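Local coordinates for protein aquaporin AqpM (Methanothermobacter marburgensis str. Marburg, PDB 2F2B) that forms a homotetrameric membrane channel that lets water flow in both directions under osmotic pressure and also raises the initial flux of glycerol for a short time, at residues 141-144 against 145-149; 153-156 against 157-161; 195-199 against 200-204; 80-83 against 84-87. All coordinates share one frame; numbering follows the deposited sequence.

Contact 1. Residues 141-144 against 145-149; sequences ISYW and QAMLA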
loop_
_atom_site.group_PDB
_atom_site.type_symbol
_atom_site.label_atom_id
_atom_site.label_comp_id
_atom_site.label_asym_id
_atom_site.label_seq_id
_atom_site.Cartn_x
_atom_site.Cartn_y
_atom_site.Cartn_z
ATOM N N ILE A 141 -25.735 -12.349 -5.683
ATOM C CA ILE A 141 -25.253 -13.029 -4.485
ATOM C C ILE A 141 -26.409 -13.291 -3.520
ATOM O O ILE A 141 -27.114 -12.368 -3.116
ATOM C CB ILE A 141 -24.168 -12.181 -3.770
ATOM C CG1 ILE A 141 -23.001 -11.909 -4.732
ATOM C CG2 ILE A 141 -23.697 -12.887 -2.508
ATOM C CD1 ILE A 141 -22.303 -13.159 -5.266
ATOM N N SER A 142 -26.597 -14.554 -3.148
ATOM C CA SER A 142 -27.684 -14.924 -2.244
ATOM C C SER A 142 -27.348 -14.685 -0.777
ATOM O O SER A 142 -26.197 -14.430 -0.417
ATOM C CB SER A 142 -28.056 -16.396 -2.426
ATOM O OG SER A 142 -27.071 -17.235 -1.850
ATOM N N TYR A 143 -28.373 -14.777 0.063
ATOM C CA TYR A 143 -28.230 -14.585 1.497
ATOM C C TYR A 143 -27.166 -15.505 2.088
ATOM O O TYR A 143 -26.322 -15.063 2.869
ATOM C CB TYR A 143 -29.585 -14.829 2.181
ATOM C CG TYR A 143 -29.555 -14.830 3.695
ATOM C CD1 TYR A 143 -29.089 -15.938 4.406
ATOM C CD2 TYR A 143 -29.992 -13.722 4.419
ATOM C CE1 TYR A 143 -29.059 -15.940 5.800
ATOM C CE2 TYR A 143 -29.964 -13.713 5.809
ATOM C CZ TYR A 143 -29.497 -14.823 6.493
ATOM O OH TYR A 143 -29.461 -14.809 7.866
ATOM N N TRP A 144 -27.200 -16.780 1.713
ATOM C CA TRP A 144 -26.235 -17.736 2.243
ATOM C C TRP A 144 -24.829 -17.561 1.686
ATOM O O TRP A 144 -23.853 -17.854 2.373
ATOM C CB TRP A 144 -26.731 -19.169 2.025
ATOM C CG TRP A 144 -27.918 -19.482 2.888
ATOM C CD1 TRP A 144 -29.208 -19.662 2.479
ATOM C CD2 TRP A 144 -27.934 -19.579 4.319
ATOM N NE1 TRP A 144 -30.028 -19.859 3.567
ATOM C CE2 TRP A 144 -29.271 -19.813 4.708
ATOM C CE3 TRP A 144 -26.946 -19.485 5.311
ATOM C CZ2 TRP A 144 -29.649 -19.957 6.048
ATOM C CZ3 TRP A 144 -27.321 -19.628 6.645
ATOM C CH2 TRP A 144 -28.664 -19.861 7.000
ATOM N N GLN A 145 -24.718 -17.083 0.449
ATOM C CA GLN A 145 -23.398 -16.853 -0.133
ATOM C C GLN A 145 -22.719 -15.704 0.609
ATOM O O GLN A 145 -21.525 -15.762 0.898
ATOM C CB GLN A 145 -23.514 -16.504 -1.614
ATOM C CG GLN A 145 -23.787 -17.691 -2.506
ATOM C CD GLN A 145 -24.025 -17.273 -3.937
ATOM O OE1 GLN A 145 -25.051 -16.676 -4.256
ATOM N NE2 GLN A 145 -23.067 -17.569 -4.808
ATOM N N ALA A 146 -23.486 -14.663 0.911
ATOM C CA ALA A 146 -22.959 -13.506 1.633
ATOM C C ALA A 146 -22.579 -13.930 3.046
ATOM O O ALA A 146 -21.575 -13.479 3.601
ATOM C CB ALA A 146 -24.008 -12.391 1.676
ATOM N N MET A 147 -23.392 -14.805 3.626
ATOM C CA MET A 147 -23.139 -15.314 4.964
ATOM C C MET A 147 -21.807 -16.061 4.985
ATOM O O MET A 147 -20.979 -15.848 5.869
ATOM C CB MET A 147 -24.266 -16.264 5.381
ATOM C CG MET A 147 -24.067 -16.913 6.738
ATOM S SD MET A 147 -24.332 -15.757 8.084
ATOM C CE MET A 147 -26.124 -15.836 8.227
ATOM N N LEU A 148 -21.607 -16.943 4.009
ATOM C CA LEU A 148 -20.369 -17.713 3.933
ATOM C C LEU A 148 -19.167 -16.783 3.784
ATOM O O LEU A 148 -18.123 -17.011 4.388
ATOM C CB LEU A 148 -20.424 -18.702 2.758
ATOM C CG LEU A 148 -19.204 -19.609 2.552
ATOM C CD1 LEU A 148 -18.935 -20.429 3.804
ATOM C CD2 LEU A 148 -19.451 -20.527 1.355
ATOM N N ALA A 149 -19.320 -15.729 2.987
ATOM C CA ALA A 149 -18.238 -14.767 2.783
ATOM C C ALA A 149 -17.857 -14.090 4.098
ATOM O O ALA A 149 -16.671 -13.950 4.417
ATOM C CB ALA A 149 -18.655 -13.716 1.753
#
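Ser142 O accepts from Ala146 N at 3.0 Å and Tyr143 O from Met147 N, so the backbone enters the first turn of helix 143-166 with Ser142 as its N-cap. Ser142 and Gln145 exchange two bonds there. Gln145 CG stands anti to its own carbonyl carbon (chi1 -77°) and the chain runs on extended, then turns its amide back over the helix start. Its OE1 takes the N-H of Ser142 in a short bond of 2.8 Å that is nearly straight at 172°, with the donor somewhat tilted from the amide plane. In return, Ser142 OG accepts from Gln145 N at a longer 3.3 Å. Gln145 NE2 is held by Gln120 O of a neighbouring subunit, so one amide caps its own helix and grips the tetramer interface. Ile141 lies across the stem of this side chain, its CG2 3.7 Å from Gln145 CB. On another side of the turn the doubly bent Met147 runs alongside Tyr143 and Trp144: CE comes within 3.5 Å of Tyr143 OH, and CG lies 4.1 Å from Trp144 CE3. Tyr143 CD1 sits over the centre of the indole, 3.8 Å above its plane, and the phenol oxygen is hydrogen-bonded to Ser223. The Ser142-Gln145 pair is a capping box at the start of a helix whose first residues are predicted to lie at the extracellular side of the membrane.

Contact 2. Residues 153-156 against 157-161; sequences GTFL and LMITI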
loop_
_atom_site.group_PDB
_atom_site.type_symbol
_atom_site.label_atom_id
_atom_site.label_comp_id
_atom_site.label_asym_id
_atom_site.label_seq_id
_atom_site.Cartn_x
_atom_site.Cartn_y
_atom_site.Cartn_z
ATOM N N GLY A 153 -14.229 -14.401 5.857
ATOM C CA GLY A 153 -13.519 -13.148 6.048
ATOM C C GLY A 153 -13.234 -12.847 7.511
ATOM O O GLY A 153 -12.119 -12.473 7.868
ATOM N N THR A 154 -14.232 -13.019 8.374
ATOM C CA THR A 154 -14.025 -12.726 9.785
ATOM C C THR A 154 -13.125 -13.776 10.435
ATOM O O THR A 154 -12.445 -13.491 11.419
ATOM C CB THR A 154 -15.368 -12.624 10.538
ATOM O OG1 THR A 154 -16.261 -11.770 9.804
ATOM C CG2 THR A 154 -15.151 -12.009 11.918
ATOM N N PHE A 155 -13.117 -14.986 9.880
ATOM C CA PHE A 155 -12.252 -16.042 10.396
ATOM C C PHE A 155 -10.801 -15.582 10.230
ATOM O O PHE A 155 -10.002 -15.660 11.166
ATOM C CB PHE A 155 -12.472 -17.347 9.618
ATOM C CG PHE A 155 -11.572 -18.476 10.050
ATOM C CD1 PHE A 155 -11.977 -19.373 11.037
ATOM C CD2 PHE A 155 -10.315 -18.637 9.474
ATOM C CE1 PHE A 155 -11.139 -20.418 11.444
ATOM C CE2 PHE A 155 -9.469 -19.678 9.875
ATOM C CZ PHE A 155 -9.885 -20.569 10.861
ATOM N N LEU A 156 -10.455 -15.100 9.037
ATOM C CA LEU A 156 -9.087 -14.634 8.801
ATOM C C LEU A 156 -8.743 -13.474 9.728
ATOM O O LEU A 156 -7.664 -13.442 10.322
ATOM C CB LEU A 156 -8.895 -14.195 7.343
ATOM C CG LEU A 156 -7.503 -13.614 7.049
ATOM C CD1 LEU A 156 -6.432 -14.647 7.391
ATOM C CD2 LEU A 156 -7.398 -13.205 5.586
ATOM N N LEU A 157 -9.660 -12.518 9.847
ATOM C CA LEU A 157 -9.432 -11.371 10.721
ATOM C C LEU A 157 -9.144 -11.811 12.154
ATOM O O LEU A 157 -8.146 -11.407 12.748
ATOM C CB LEU A 157 -10.650 -10.441 10.718
ATOM C CG LEU A 157 -10.651 -9.324 11.774
ATOM C CD1 LEU A 157 -9.409 -8.446 11.616
ATOM C CD2 LEU A 157 -11.919 -8.489 11.634
ATOM N N MET A 158 -10.016 -12.650 12.704
ATOM C CA MET A 158 -9.854 -13.098 14.086
ATOM C C MET A 158 -8.628 -13.976 14.342
ATOM O O MET A 158 -7.966 -13.826 15.370
ATOM C CB MET A 158 -11.117 -13.831 14.548
ATOM C CG MET A 158 -11.195 -14.058 16.060
ATOM S SD MET A 158 -11.402 -12.521 17.014
ATOM C CE MET A 158 -10.255 -12.787 18.334
ATOM N N ILE A 159 -8.315 -14.890 13.428
ATOM C CA ILE A 159 -7.153 -15.748 13.650
ATOM C C ILE A 159 -5.874 -14.909 13.603
ATOM O O ILE A 159 -4.895 -15.205 14.290
ATOM C CB ILE A 159 -7.098 -16.925 12.632
ATOM C CG1 ILE A 159 -6.247 -18.062 13.220
ATOM C CG2 ILE A 159 -6.522 -16.465 11.292
ATOM C CD1 ILE A 159 -6.316 -19.363 12.443
ATOM N N THR A 160 -5.895 -13.834 12.818
ATOM C CA THR A 160 -4.743 -12.946 12.730
ATOM C C THR A 160 -4.637 -12.187 14.057
ATOM O O THR A 160 -3.552 -12.047 14.619
ATOM C CB THR A 160 -4.902 -11.949 11.557
ATOM O OG1 THR A 160 -4.990 -12.684 10.329
ATOM C CG2 THR A 160 -3.706 -10.996 11.485
ATOM N N ILE A 161 -5.774 -11.717 14.566
ATOM C CA ILE A 161 -5.787 -10.995 15.835
ATOM C C ILE A 161 -5.236 -11.892 16.949
ATOM O O ILE A 161 -4.472 -11.439 17.799
ATOM C CB ILE A 161 -7.225 -10.522 16.188
ATOM C CG1 ILE A 161 -7.604 -9.337 15.287
ATOM C CG2 ILE A 161 -7.315 -10.131 17.670
ATOM C CD1 ILE A 161 -9.058 -8.892 15.414
#
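Leu156 O is the tight point of this contact, gripped twice by Thr160: the hydroxyl OG1 donates to it at 2.8 Å and the amide N at 3.1 Å. The two donors arrive from opposite faces of the carbonyl plane, and in this buried setting the hydroxyl finds its acceptor within its own helix. The threonine is poised for this because OG1 lies beside its own backbone N, opposite the carbonyl carbon (chi1 -61°). Ile159 crowds the same carbonyl with CG2, 3.4 Å from Leu156 O. The outer apolar contacts are looser. Ile159 CD1 reaches no nearer than 4.1 Å to CE2 of Phe155, whose ring it approaches obliquely, and its CG2 stays 4.3 Å from Leu156 CD1. A neighbouring subunit covers this whole side, tight and loose parts alike: its Ile13, Phe21, Ala72 and Ala68 meet Phe155, Leu156, Ile159 and Thr160 respectively. Leu157 belongs to another side: its side chain touches Asn82 and comes about 4 Å from a bound glycerol, probably taken up from the crystallisation liquor. A threonine hydroxyl bonded to the carbonyl four residues earlier is a familiar feature of transmembrane helices, placed here in a membrane-spanning helix of the aquaporin fold at the tetramer interface.

Contact 3. Residues 195-199 against 200-204; sequences GSSLN and PARTF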
loop_
_atom_site.group_PDB
_atom_site.type_symbol
_atom_site.label_atom_id
_atom_site.label_comp_id
_atom_site.label_asym_id
_atom_site.label_seq_id
_atom_site.Cartn_x
_atom_site.Cartn_y
_atom_site.Cartn_z
ATOM N N GLY A 195 -19.868 -7.057 0.673
ATOM C CA GLY A 195 -19.586 -5.728 1.182
ATOM C C GLY A 195 -18.448 -5.845 2.183
ATOM O O GLY A 195 -17.877 -4.846 2.615
ATOM N N SER A 196 -18.130 -7.085 2.554
ATOM C CA SER A 196 -17.045 -7.395 3.491
ATOM C C SER A 196 -17.086 -6.589 4.785
ATOM O O SER A 196 -16.158 -5.833 5.093
ATOM C CB SER A 196 -15.688 -7.196 2.806
ATOM O OG SER A 196 -14.626 -7.582 3.666
ATOM N N SER A 197 -18.161 -6.763 5.546
ATOM C CA SER A 197 -18.339 -6.064 6.816
ATOM C C SER A 197 -17.403 -6.558 7.918
ATOM O O SER A 197 -16.659 -5.769 8.505
ATOM C CB SER A 197 -19.781 -6.221 7.299
ATOM O OG SER A 197 -19.876 -5.878 8.669
ATOM N N LEU A 198 -17.475 -7.859 8.203
ATOM C CA LEU A 198 -16.667 -8.513 9.239
ATOM C C LEU A 198 -16.938 -7.887 10.598
ATOM O O LEU A 198 -16.264 -8.210 11.576
ATOM C CB LEU A 198 -15.170 -8.337 8.946
ATOM C CG LEU A 198 -14.662 -8.406 7.504
ATOM C CD1 LEU A 198 -13.143 -8.180 7.502
ATOM C CD2 LEU A 198 -15.013 -9.758 6.887
ATOM N N ASN A 199 -17.958 -7.039 10.671
ATOM C CA ASN A 199 -18.207 -6.270 11.885
ATOM C C ASN A 199 -19.677 -5.854 12.039
ATOM O O ASN A 199 -20.165 -5.009 11.291
ATOM C CB ASN A 199 -17.319 -5.027 11.766
ATOM C CG ASN A 199 -17.283 -4.187 13.011
ATOM O OD1 ASN A 199 -18.279 -4.040 13.718
ATOM N ND2 ASN A 199 -16.125 -3.594 13.269
ATOM N N PRO A 200 -20.391 -6.420 13.028
ATOM C CA PRO A 200 -21.803 -6.068 13.226
ATOM C C PRO A 200 -22.069 -4.572 13.443
ATOM O O PRO A 200 -23.093 -4.052 13.003
ATOM C CB PRO A 200 -22.201 -6.909 14.441
ATOM C CG PRO A 200 -21.320 -8.125 14.308
ATOM C CD PRO A 200 -19.986 -7.497 13.948
ATOM N N ALA A 201 -21.152 -3.882 14.117
ATOM C CA ALA A 201 -21.327 -2.453 14.375
ATOM C C ALA A 201 -21.086 -1.632 13.110
ATOM O O ALA A 201 -21.812 -0.670 12.833
ATOM C CB ALA A 201 -20.379 -1.997 15.491
ATOM N N ARG A 202 -20.066 -2.015 12.347
ATOM C CA ARG A 202 -19.729 -1.318 11.109
ATOM C C ARG A 202 -20.884 -1.379 10.107
ATOM O O ARG A 202 -20.996 -0.530 9.220
ATOM C CB ARG A 202 -18.446 -1.914 10.508
ATOM C CG ARG A 202 -18.104 -1.436 9.097
ATOM C CD ARG A 202 -18.614 -2.428 8.058
ATOM N NE ARG A 202 -18.275 -2.047 6.686
ATOM C CZ ARG A 202 -18.981 -1.199 5.945
ATOM N NH1 ARG A 202 -20.072 -0.629 6.437
ATOM N NH2 ARG A 202 -18.606 -0.930 4.701
ATOM N N THR A 203 -21.743 -2.385 10.249
ATOM C CA THR A 203 -22.898 -2.506 9.367
ATOM C C THR A 203 -24.080 -1.750 9.978
ATOM O O THR A 203 -24.830 -1.077 9.273
ATOM C CB THR A 203 -23.295 -3.986 9.143
ATOM O OG1 THR A 203 -22.239 -4.663 8.444
ATOM C CG2 THR A 203 -24.573 -4.074 8.312
ATOM N N PHE A 204 -24.224 -1.852 11.296
ATOM C CA PHE A 204 -25.306 -1.186 12.029
ATOM C C PHE A 204 -25.377 0.328 11.792
ATOM O O PHE A 204 -26.452 0.874 11.517
ATOM C CB PHE A 204 -25.144 -1.451 13.528
ATOM C CG PHE A 204 -26.114 -0.689 14.391
ATOM C CD1 PHE A 204 -27.436 -1.102 14.509
ATOM C CD2 PHE A 204 -25.702 0.450 15.083
ATOM C CE1 PHE A 204 -28.341 -0.391 15.306
ATOM C CE2 PHE A 204 -26.595 1.167 15.882
ATOM C CZ PHE A 204 -27.917 0.744 15.992
HETATM O O HOH W 1 -16.501 -2.598 3.545
HETATM O O HOH W 2 -15.750 -3.316 6.293
#
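The Arg202 guanidinium and the Asn199 amide are turned 74° apart, and it is the stems of the two side chains that touch, CB to CB at 3.5 Å. Water 1 and water 2 lie at the guanidinium edge, in its plane; Ser197 CA and Gly195 O approach it only obliquely. Water 1 accepts from Arg202 NH2 at 2.9 Å and donates to Gly195 O, while water 2 links Arg202 NE to Ser196 O in the same way. Gly133 O takes a further bond from NH2, so the charged group is held in a fixed plane by backbone carbonyls, directly and through water. Asn199 caps the helix that starts at Pro200. The side chain of Asn199 extends away from its own backbone N (chi1 -172°), and OD1 receives Arg202 N at 3.0 Å from above the carbonyl plane, and Ala201 N more weakly at 2.9 Å. Its ND2 faces elsewhere, bonded to Ile81 O and to a bound glycerol. Ser197 OG and Thr203 OG1 share a short hydrogen bond of 2.7 Å that clips the incoming loop to the first turn, and Arg202 CD passes 3.7 Å from the same serine oxygen. This is the second NPA motif at the head of a half-helix; Arg202, close behind it in sequence, is probably the arginine of the aromatic/arginine selectivity filter known in aquaporins.

Contact 4. Residues 80-83 against 84-87; sequences HINP and AVTI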
loop_
_atom_site.group_PDB
_atom_site.type_symbol
_atom_site.label_atom_id
_atom_site.label_comp_id
_atom_site.label_asym_id
_atom_site.label_seq_id
_atom_site.Cartn_x
_atom_site.Cartn_y
_atom_site.Cartn_z
ATOM N N HIS A 80 -11.077 -3.044 20.308
ATOM C CA HIS A 80 -11.789 -4.133 19.642
ATOM C C HIS A 80 -12.563 -3.566 18.453
ATOM O O HIS A 80 -12.524 -4.122 17.352
ATOM C CB HIS A 80 -12.804 -4.791 20.586
ATOM C CG HIS A 80 -12.202 -5.429 21.801
ATOM N ND1 HIS A 80 -12.951 -6.171 22.689
ATOM C CD2 HIS A 80 -10.940 -5.415 22.291
ATOM C CE1 HIS A 80 -12.176 -6.586 23.676
ATOM N NE2 HIS A 80 -10.953 -6.141 23.460
ATOM N N ILE A 81 -13.277 -2.470 18.716
ATOM C CA ILE A 81 -14.113 -1.752 17.746
ATOM C C ILE A 81 -14.871 -2.663 16.785
ATOM O O ILE A 81 -15.131 -2.305 15.630
ATOM C CB ILE A 81 -13.278 -0.705 16.952
ATOM C CG1 ILE A 81 -12.178 -1.389 16.130
ATOM C CG2 ILE A 81 -12.659 0.294 17.935
ATOM C CD1 ILE A 81 -11.390 -0.430 15.232
ATOM N N ASN A 82 -15.270 -3.823 17.301
ATOM C CA ASN A 82 -15.971 -4.834 16.520
ATOM C C ASN A 82 -16.624 -5.838 17.482
ATOM O O ASN A 82 -15.929 -6.550 18.197
ATOM C CB ASN A 82 -14.950 -5.563 15.643
ATOM C CG ASN A 82 -15.582 -6.564 14.705
ATOM O OD1 ASN A 82 -16.689 -7.051 14.940
ATOM N ND2 ASN A 82 -14.866 -6.892 13.633
ATOM N N PRO A 83 -17.964 -5.904 17.506
ATOM C CA PRO A 83 -18.654 -6.844 18.399
ATOM C C PRO A 83 -18.206 -8.295 18.214
ATOM O O PRO A 83 -18.162 -9.067 19.176
ATOM C CB PRO A 83 -20.126 -6.642 18.040
ATOM C CG PRO A 83 -20.172 -5.184 17.678
ATOM C CD PRO A 83 -18.928 -5.017 16.829
ATOM N N ALA A 84 -17.878 -8.668 16.978
ATOM C CA ALA A 84 -17.437 -10.031 16.703
ATOM C C ALA A 84 -16.076 -10.328 17.339
ATOM O O ALA A 84 -15.806 -11.462 17.741
ATOM C CB ALA A 84 -17.382 -10.273 15.195
ATOM N N VAL A 85 -15.216 -9.315 17.425
ATOM C CA VAL A 85 -13.901 -9.494 18.036
ATOM C C VAL A 85 -14.070 -9.625 19.548
ATOM O O VAL A 85 -13.456 -10.484 20.182
ATOM C CB VAL A 85 -12.967 -8.300 17.719
ATOM C CG1 VAL A 85 -11.691 -8.387 18.560
ATOM C CG2 VAL A 85 -12.620 -8.307 16.232
ATOM N N THR A 86 -14.915 -8.772 20.117
ATOM C CA THR A 86 -15.183 -8.800 21.554
ATOM C C THR A 86 -15.718 -10.179 21.949
ATOM O O THR A 86 -15.264 -10.774 22.929
ATOM C CB THR A 86 -16.214 -7.713 21.941
ATOM O OG1 THR A 86 -15.687 -6.420 21.616
ATOM C CG2 THR A 86 -16.518 -7.756 23.442
ATOM N N ILE A 87 -16.672 -10.688 21.176
ATOM C CA ILE A 87 -17.258 -11.998 21.448
ATOM C C ILE A 87 -16.237 -13.110 21.201
ATOM O O ILE A 87 -16.174 -14.085 21.952
ATOM C CB ILE A 87 -18.528 -12.218 20.587
ATOM C CG1 ILE A 87 -19.625 -11.254 21.057
ATOM C CG2 ILE A 87 -19.003 -13.667 20.686
ATOM C CD1 ILE A 87 -20.871 -11.245 20.195
#
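Asn82 O is the polar atom on which the first helical turn converges: Thr86 N donates to it at 3.1 Å and 167°, and Val85 N adds a weak bond at 3.0 Å. The residues belong to the first NPA motif of the aquaporin fold, Asn82-Pro83-Ala84, where a loop ends and the half-helix 83-91 starts. Asn82 is the N-cap. Its side chain leaves opposite the backbone N (chi1 -175°), which turns OD1 back onto Ala84 N at 2.9 Å, the donor standing above the carbonyl plane. ND2 of the same amide is bonded to Leu198 O and to a bound glycerol. Capping thus fixes the rotation of the amide and leaves its N-H groups directed at the other half of the channel and at the pore. Val85 crosses this side chain at about a right angle, its CG2 branch 3.6 Å from Asn82 CB. The loop is tied down further back by His80. Its ring meets Thr86 edge-on, with ND1 hydrogen-bonded to OG1 at 2.9 Å and the hydroxyl oxygen in the imidazole plane. Either atom could be the donor. Thr86 OG1 also takes a bond from Gln107, while Phe95 and Tyr103 meet the His80 ring edge-to-face. Glu11 holds the backbone N-H groups of His80 and Ile81, bracing the loop from helix 4-33. Farther round the turn, Ile87 CG1 comes within 3.2 Å of Pro83 O, the carbonyl that also accepts from Ile87 N.

Overall arrangement
From the N terminus the chain first meets contact 4, then contacts 1, 2 and 3; all are local and in series, so none nest or cross. Contacts 4 and 3 each close a loop onto a half-helix, 83-91 and 200-214. Their centres lie about 11 Å apart, and the amide of each capping asparagine reaches a backbone carbonyl of the other loop, a reciprocal tie between the two halves of the channel. Contacts 1 and 2 share helix 143-166, about 18 Å apart between centres, and both touch the second subunit. Contact 2 also packs inward, Thr154 on Leu198 and Ile161 on Val85, thereby joining both NPA regions to the tetramer interface.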